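Local coordinates for putative epoxide hydrolase protein (Klebsiella pneumoniae subsp. pneumoniae, PDB 5BOV) that is probably a hydrolase of the alpha/beta hydrolase fold, thought to act on epoxides or on ester substrates such as monoacylglycerols, at residues Met88-Arg102 with Arg114-Arg126. Residues are numbered along the deposited sequence; the frame is centred on the assembly and turned at random.
Sequences MAADIVHLMDALNIR and RTADIVAALWPQR
Two helices of the alpha/beta hydrolase fold, 85-98 and 111-122, touch where Ala89 meets Thr115, Ile118 and Val119; the second helix follows what is probably the nucleophile elbow. The axes of 88-98 and 114-122 cross at -69° and come within 8.7 Å, consistent with the small side chain of Ala89 at the crossing, whose CB presses on Ile118 CG2 at 3.3 Å, tighter than usual for two carbons. Val119 CG2 and the edge of the Trp123 ring, at CZ3, also touch that methyl. One turn on, Val93 CG2 makes a CH-pi contact over the face of the Trp123 six-membered ring, 4.0 Å from its centroid, while Val93 CG1, anti to the backbone N (chi1 174°), turns to Arg126. At the last turn of helix 88-98, the Arg126 guanidinium lies nearly coplanar with the Asp97 carboxylate, and NH1 and NH2 both grip OD1, at 2.8 and 2.9 Å. NH2 also donates to Ile101 O (2.8 Å) and NE to Arg102 O (2.7 Å), past the Schellman turn at Asn100. Bends at chi2 and chi3 fold the arginine back to these acceptors. Four bonds near the guanidinium plane thus fix its rotation, tying the 3-10 turn before strand 127-133 to that helix end and the chain entering strand 104-108.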
loop_
_atom_site.group_PDB
_atom_site.type_symbol
_atom_site.label_atom_id
_atom_site.label_comp_id
_atom_site.label_asym_id
_atom_site.label_seq_id
_atom_site.Cartn_x
_atom_site.Cartn_y
_atom_site.Cartn_z
HETATM N N MSE A 88 -5.496 -3.468 -7.751
HETATM C CA MSE A 88 -5.197 -2.239 -7.074
HETATM C C MSE A 88 -4.294 -1.360 -7.897
HETATM O O MSE A 88 -4.475 -0.137 -7.894
HETATM C CB MSE A 88 -4.581 -2.499 -5.696
HETATM C CG MSE A 88 -5.588 -3.312 -4.859
HETATM SE SE MSE A 88 -4.858 -3.555 -3.068
HETATM C CE MSE A 88 -5.936 -5.150 -2.591
ATOM N N ALA A 89 -3.311 -1.941 -8.597
ATOM C CA ALA A 89 -2.478 -1.169 -9.499
ATOM C C ALA A 89 -3.323 -0.513 -10.601
ATOM O O ALA A 89 -3.179 0.694 -10.891
ATOM C CB ALA A 89 -1.393 -2.049 -10.087
ATOM N N ALA A 90 -4.243 -1.293 -11.183
ATOM C CA ALA A 90 -5.141 -0.739 -12.206
ATOM C C ALA A 90 -5.962 0.419 -11.653
ATOM O O ALA A 90 -6.142 1.431 -12.354
ATOM C CB ALA A 90 -6.048 -1.824 -12.754
ATOM N N ASP A 91 -6.422 0.310 -10.378
ATOM C CA ASP A 91 -7.204 1.349 -9.740
ATOM C C ASP A 91 -6.374 2.688 -9.733
ATOM O O ASP A 91 -6.895 3.787 -9.985
ATOM C CB ASP A 91 -7.517 1.058 -8.289
ATOM C CG ASP A 91 -8.453 -0.132 -8.050
ATOM O OD1 ASP A 91 -9.311 -0.404 -8.958
ATOM O OD2 ASP A 91 -8.369 -0.682 -6.934
ATOM N N ILE A 92 -5.098 2.574 -9.413
ATOM C CA ILE A 92 -4.262 3.757 -9.336
ATOM C C ILE A 92 -4.029 4.407 -10.675
ATOM O O ILE A 92 -4.009 5.645 -10.823
ATOM C CB ILE A 92 -2.933 3.490 -8.529
ATOM C CG1 ILE A 92 -3.263 3.060 -7.100
ATOM C CG2 ILE A 92 -2.005 4.695 -8.568
ATOM C CD1 ILE A 92 -4.288 3.902 -6.330
ATOM N N VAL A 93 -3.842 3.590 -11.709
ATOM C CA VAL A 93 -3.678 4.098 -13.057
ATOM C C VAL A 93 -5.007 4.795 -13.498
ATOM O O VAL A 93 -4.954 5.876 -14.080
ATOM C CB VAL A 93 -3.275 3.037 -14.088
ATOM C CG1 VAL A 93 -3.260 3.602 -15.512
ATOM C CG2 VAL A 93 -1.922 2.520 -13.730
ATOM N N HIS A 94 -6.159 4.176 -13.212
ATOM C CA HIS A 94 -7.433 4.833 -13.514
ATOM C C HIS A 94 -7.583 6.145 -12.747
ATOM O O HIS A 94 -8.117 7.151 -13.296
ATOM C CB HIS A 94 -8.601 3.917 -13.142
ATOM C CG HIS A 94 -8.769 2.772 -14.075
ATOM N ND1 HIS A 94 -8.907 2.911 -15.446
ATOM C CD2 HIS A 94 -8.933 1.459 -13.808
ATOM C CE1 HIS A 94 -9.058 1.702 -15.980
ATOM N NE2 HIS A 94 -9.074 0.810 -15.012
ATOM N N LEU A 95 -7.100 6.192 -11.503
ATOM C CA LEU A 95 -7.141 7.477 -10.734
ATOM C C LEU A 95 -6.269 8.514 -11.400
ATOM O O LEU A 95 -6.671 9.700 -11.524
ATOM C CB LEU A 95 -6.645 7.230 -9.286
ATOM C CG LEU A 95 -6.564 8.409 -8.371
ATOM C CD1 LEU A 95 -7.935 9.036 -8.144
ATOM C CD2 LEU A 95 -5.913 8.013 -7.040
HETATM N N MSE A 96 -5.066 8.124 -11.822
HETATM C CA MSE A 96 -4.127 9.059 -12.486
HETATM C C MSE A 96 -4.777 9.594 -13.734
HETATM O O MSE A 96 -4.787 10.829 -13.992
HETATM C CB MSE A 96 -2.788 8.370 -12.781
HETATM C CG MSE A 96 -1.959 8.233 -11.483
HETATM SE SE MSE A 96 -0.345 7.200 -11.930
HETATM C CE MSE A 96 0.531 8.708 -12.692
ATOM N N ASP A 97 -5.328 8.689 -14.542
ATOM C CA ASP A 97 -6.042 9.123 -15.714
ATOM C C ASP A 97 -7.204 10.100 -15.415
ATOM O O ASP A 97 -7.357 11.150 -16.114
ATOM C CB ASP A 97 -6.598 7.966 -16.540
ATOM C CG ASP A 97 -5.519 7.067 -17.132
ATOM O OD1 ASP A 97 -4.352 7.504 -17.297
ATOM O OD2 ASP A 97 -5.899 5.921 -17.522
ATOM N N ALA A 98 -8.012 9.786 -14.412
ATOM C CA ALA A 98 -9.154 10.597 -14.086
ATOM C C ALA A 98 -8.747 12.008 -13.620
ATOM O O ALA A 98 -9.466 13.010 -13.803
ATOM C CB ALA A 98 -10.032 9.922 -13.032
ATOM N N LEU A 99 -7.593 12.101 -12.957
ATOM C CA LEU A 99 -7.005 13.361 -12.526
ATOM C C LEU A 99 -6.147 14.070 -13.567
ATOM O O LEU A 99 -5.582 15.121 -13.284
ATOM C CB LEU A 99 -6.162 13.162 -11.228
ATOM C CG LEU A 99 -6.959 12.687 -9.980
ATOM C CD1 LEU A 99 -6.007 12.291 -8.840
ATOM C CD2 LEU A 99 -7.930 13.787 -9.509
ATOM N N ASN A 100 -5.993 13.477 -14.729
ATOM C CA ASN A 100 -5.122 14.020 -15.772
ATOM C C ASN A 100 -3.664 14.156 -15.351
ATOM O O ASN A 100 -2.959 15.122 -15.696
ATOM C CB ASN A 100 -5.666 15.349 -16.353
ATOM C CG ASN A 100 -7.005 15.161 -16.998
ATOM O OD1 ASN A 100 -7.186 14.229 -17.781
ATOM N ND2 ASN A 100 -7.989 15.947 -16.588
ATOM N N ILE A 101 -3.195 13.131 -14.643
ATOM C CA ILE A 101 -1.829 13.106 -14.136
ATOM C C ILE A 101 -1.100 12.124 -15.049
ATOM O O ILE A 101 -1.331 10.913 -14.942
ATOM C CB ILE A 101 -1.766 12.694 -12.652
ATOM C CG1 ILE A 101 -2.366 13.798 -11.739
ATOM C CG2 ILE A 101 -0.303 12.476 -12.235
ATOM C CD1 ILE A 101 -2.489 13.364 -10.271
ATOM N N ARG A 102 -0.190 12.632 -15.872
ATOM C CA ARG A 102 0.583 11.776 -16.781
ATOM C C ARG A 102 1.663 10.966 -16.068
ATOM O O ARG A 102 1.858 9.824 -16.395
ATOM C CB ARG A 102 1.298 12.700 -17.710
ATOM C CG ARG A 102 2.102 12.014 -18.785
ATOM C CD ARG A 102 2.956 13.033 -19.575
ATOM N NE ARG A 102 4.133 13.523 -18.809
ATOM C CZ ARG A 102 5.269 12.841 -18.580
ATOM N NH1 ARG A 102 5.471 11.616 -19.031
ATOM N NH2 ARG A 102 6.241 13.403 -17.867
ATOM N N ARG A 114 3.412 -2.762 -2.703
ATOM C CA ARG A 114 3.146 -3.716 -3.774
ATOM C C ARG A 114 2.454 -3.073 -4.952
ATOM O O ARG A 114 2.869 -3.223 -6.099
ATOM C CB ARG A 114 2.314 -4.832 -3.245
ATOM C CG ARG A 114 2.030 -5.916 -4.221
ATOM C CD ARG A 114 1.036 -6.928 -3.640
ATOM N NE ARG A 114 -0.274 -6.324 -3.543
ATOM C CZ ARG A 114 -1.267 -6.734 -2.774
ATOM N NH1 ARG A 114 -1.127 -7.751 -1.944
ATOM N NH2 ARG A 114 -2.458 -6.117 -2.872
ATOM N N THR A 115 1.468 -2.214 -4.662
ATOM C CA THR A 115 0.712 -1.579 -5.679
ATOM C C THR A 115 1.603 -0.572 -6.479
ATOM O O THR A 115 1.611 -0.600 -7.705
ATOM C CB THR A 115 -0.501 -0.812 -5.072
ATOM O OG1 THR A 115 -1.372 -1.752 -4.404
ATOM C CG2 THR A 115 -1.256 -0.120 -6.092
ATOM N N ALA A 116 2.388 0.231 -5.767
ATOM C CA ALA A 116 3.293 1.152 -6.452
ATOM C C ALA A 116 4.361 0.419 -7.264
ATOM O O ALA A 116 4.683 0.851 -8.366
ATOM C CB ALA A 116 4.001 2.038 -5.412
ATOM N N ASP A 117 4.886 -0.694 -6.725
ATOM C CA ASP A 117 5.824 -1.530 -7.381
ATOM C C ASP A 117 5.216 -1.991 -8.764
ATOM O O ASP A 117 5.917 -1.964 -9.790
ATOM C CB ASP A 117 6.209 -2.749 -6.613
ATOM C CG ASP A 117 7.035 -2.466 -5.373
ATOM O OD1 ASP A 117 7.448 -1.306 -5.133
ATOM O OD2 ASP A 117 7.129 -3.427 -4.593
ATOM N N ILE A 118 3.977 -2.478 -8.728
ATOM C CA ILE A 118 3.331 -2.958 -9.918
ATOM C C ILE A 118 3.152 -1.823 -10.940
ATOM O O ILE A 118 3.418 -2.060 -12.151
ATOM C CB ILE A 118 1.990 -3.640 -9.600
ATOM C CG1 ILE A 118 2.241 -4.899 -8.838
ATOM C CG2 ILE A 118 1.186 -3.950 -10.914
ATOM C CD1 ILE A 118 0.994 -5.484 -8.180
ATOM N N VAL A 119 2.701 -0.655 -10.518
ATOM C CA VAL A 119 2.560 0.449 -11.450
ATOM C C VAL A 119 3.900 0.757 -12.100
ATOM O O VAL A 119 3.993 0.936 -13.328
ATOM C CB VAL A 119 1.951 1.704 -10.823
ATOM C CG1 VAL A 119 1.780 2.770 -11.819
ATOM C CG2 VAL A 119 0.600 1.340 -10.269
ATOM N N ALA A 120 4.982 0.782 -11.303
ATOM C CA ALA A 120 6.265 1.067 -11.832
ATOM C C ALA A 120 6.771 0.005 -12.786
ATOM O O ALA A 120 7.482 0.316 -13.741
ATOM C CB ALA A 120 7.248 1.281 -10.667
ATOM N N ALA A 121 6.480 -1.260 -12.508
ATOM C CA ALA A 121 6.948 -2.331 -13.376
ATOM C C ALA A 121 6.166 -2.423 -14.686
ATOM O O ALA A 121 6.744 -2.711 -15.785
ATOM C CB ALA A 121 6.858 -3.639 -12.594
ATOM N N LEU A 122 4.868 -2.246 -14.624
ATOM C CA LEU A 122 4.038 -2.444 -15.830
ATOM C C LEU A 122 3.795 -1.192 -16.623
ATOM O O LEU A 122 3.643 -1.277 -17.872
ATOM C CB LEU A 122 2.688 -3.068 -15.483
ATOM C CG LEU A 122 2.727 -4.421 -14.746
ATOM C CD1 LEU A 122 1.322 -4.943 -14.570
ATOM C CD2 LEU A 122 3.580 -5.456 -15.433
ATOM N N TRP A 123 3.743 -0.048 -15.952
ATOM C CA TRP A 123 3.601 1.246 -16.623
ATOM C C TRP A 123 4.693 2.218 -16.163
ATOM O O TRP A 123 4.384 3.286 -15.593
ATOM C CB TRP A 123 2.214 1.809 -16.350
ATOM C CG TRP A 123 1.164 0.886 -16.719
ATOM C CD1 TRP A 123 0.711 0.633 -17.999
ATOM C CD2 TRP A 123 0.375 0.032 -15.843
ATOM N NE1 TRP A 123 -0.263 -0.340 -17.958
ATOM C CE2 TRP A 123 -0.563 -0.659 -16.653
ATOM C CE3 TRP A 123 0.361 -0.197 -14.480
ATOM C CZ2 TRP A 123 -1.496 -1.592 -16.115
ATOM C CZ3 TRP A 123 -0.507 -1.135 -13.954
ATOM C CH2 TRP A 123 -1.435 -1.826 -14.742
ATOM N N PRO A 124 5.962 1.916 -16.443
ATOM C CA PRO A 124 7.035 2.764 -15.950
ATOM C C PRO A 124 6.952 4.253 -16.395
ATOM O O PRO A 124 7.412 5.145 -15.666
ATOM C CB PRO A 124 8.292 2.122 -16.490
ATOM C CG PRO A 124 7.828 1.281 -17.650
ATOM C CD PRO A 124 6.508 0.775 -17.208
ATOM N N GLN A 125 6.377 4.512 -17.580
ATOM C CA GLN A 125 6.279 5.900 -18.052
ATOM C C GLN A 125 5.417 6.757 -17.110
ATOM O O GLN A 125 5.523 7.990 -17.131
ATOM C CB GLN A 125 5.688 6.008 -19.480
ATOM C CG GLN A 125 6.599 5.448 -20.495
ATOM C CD GLN A 125 6.005 5.475 -21.940
ATOM O OE1 GLN A 125 5.218 6.369 -22.330
ATOM N NE2 GLN A 125 6.400 4.503 -22.713
ATOM N N ARG A 126 4.565 6.122 -16.312
ATOM C CA ARG A 126 3.679 6.849 -15.397
ATOM C C ARG A 126 4.351 7.131 -14.059
ATOM O O ARG A 126 3.788 7.820 -13.198
ATOM C CB ARG A 126 2.427 6.051 -15.098
ATOM C CG ARG A 126 1.563 5.607 -16.301
ATOM C CD ARG A 126 1.186 6.692 -17.250
ATOM N NE ARG A 126 0.223 7.655 -16.748
ATOM C CZ ARG A 126 -1.104 7.536 -16.803
ATOM N NH1 ARG A 126 -1.713 6.454 -17.257
ATOM N NH2 ARG A 126 -1.841 8.534 -16.291
#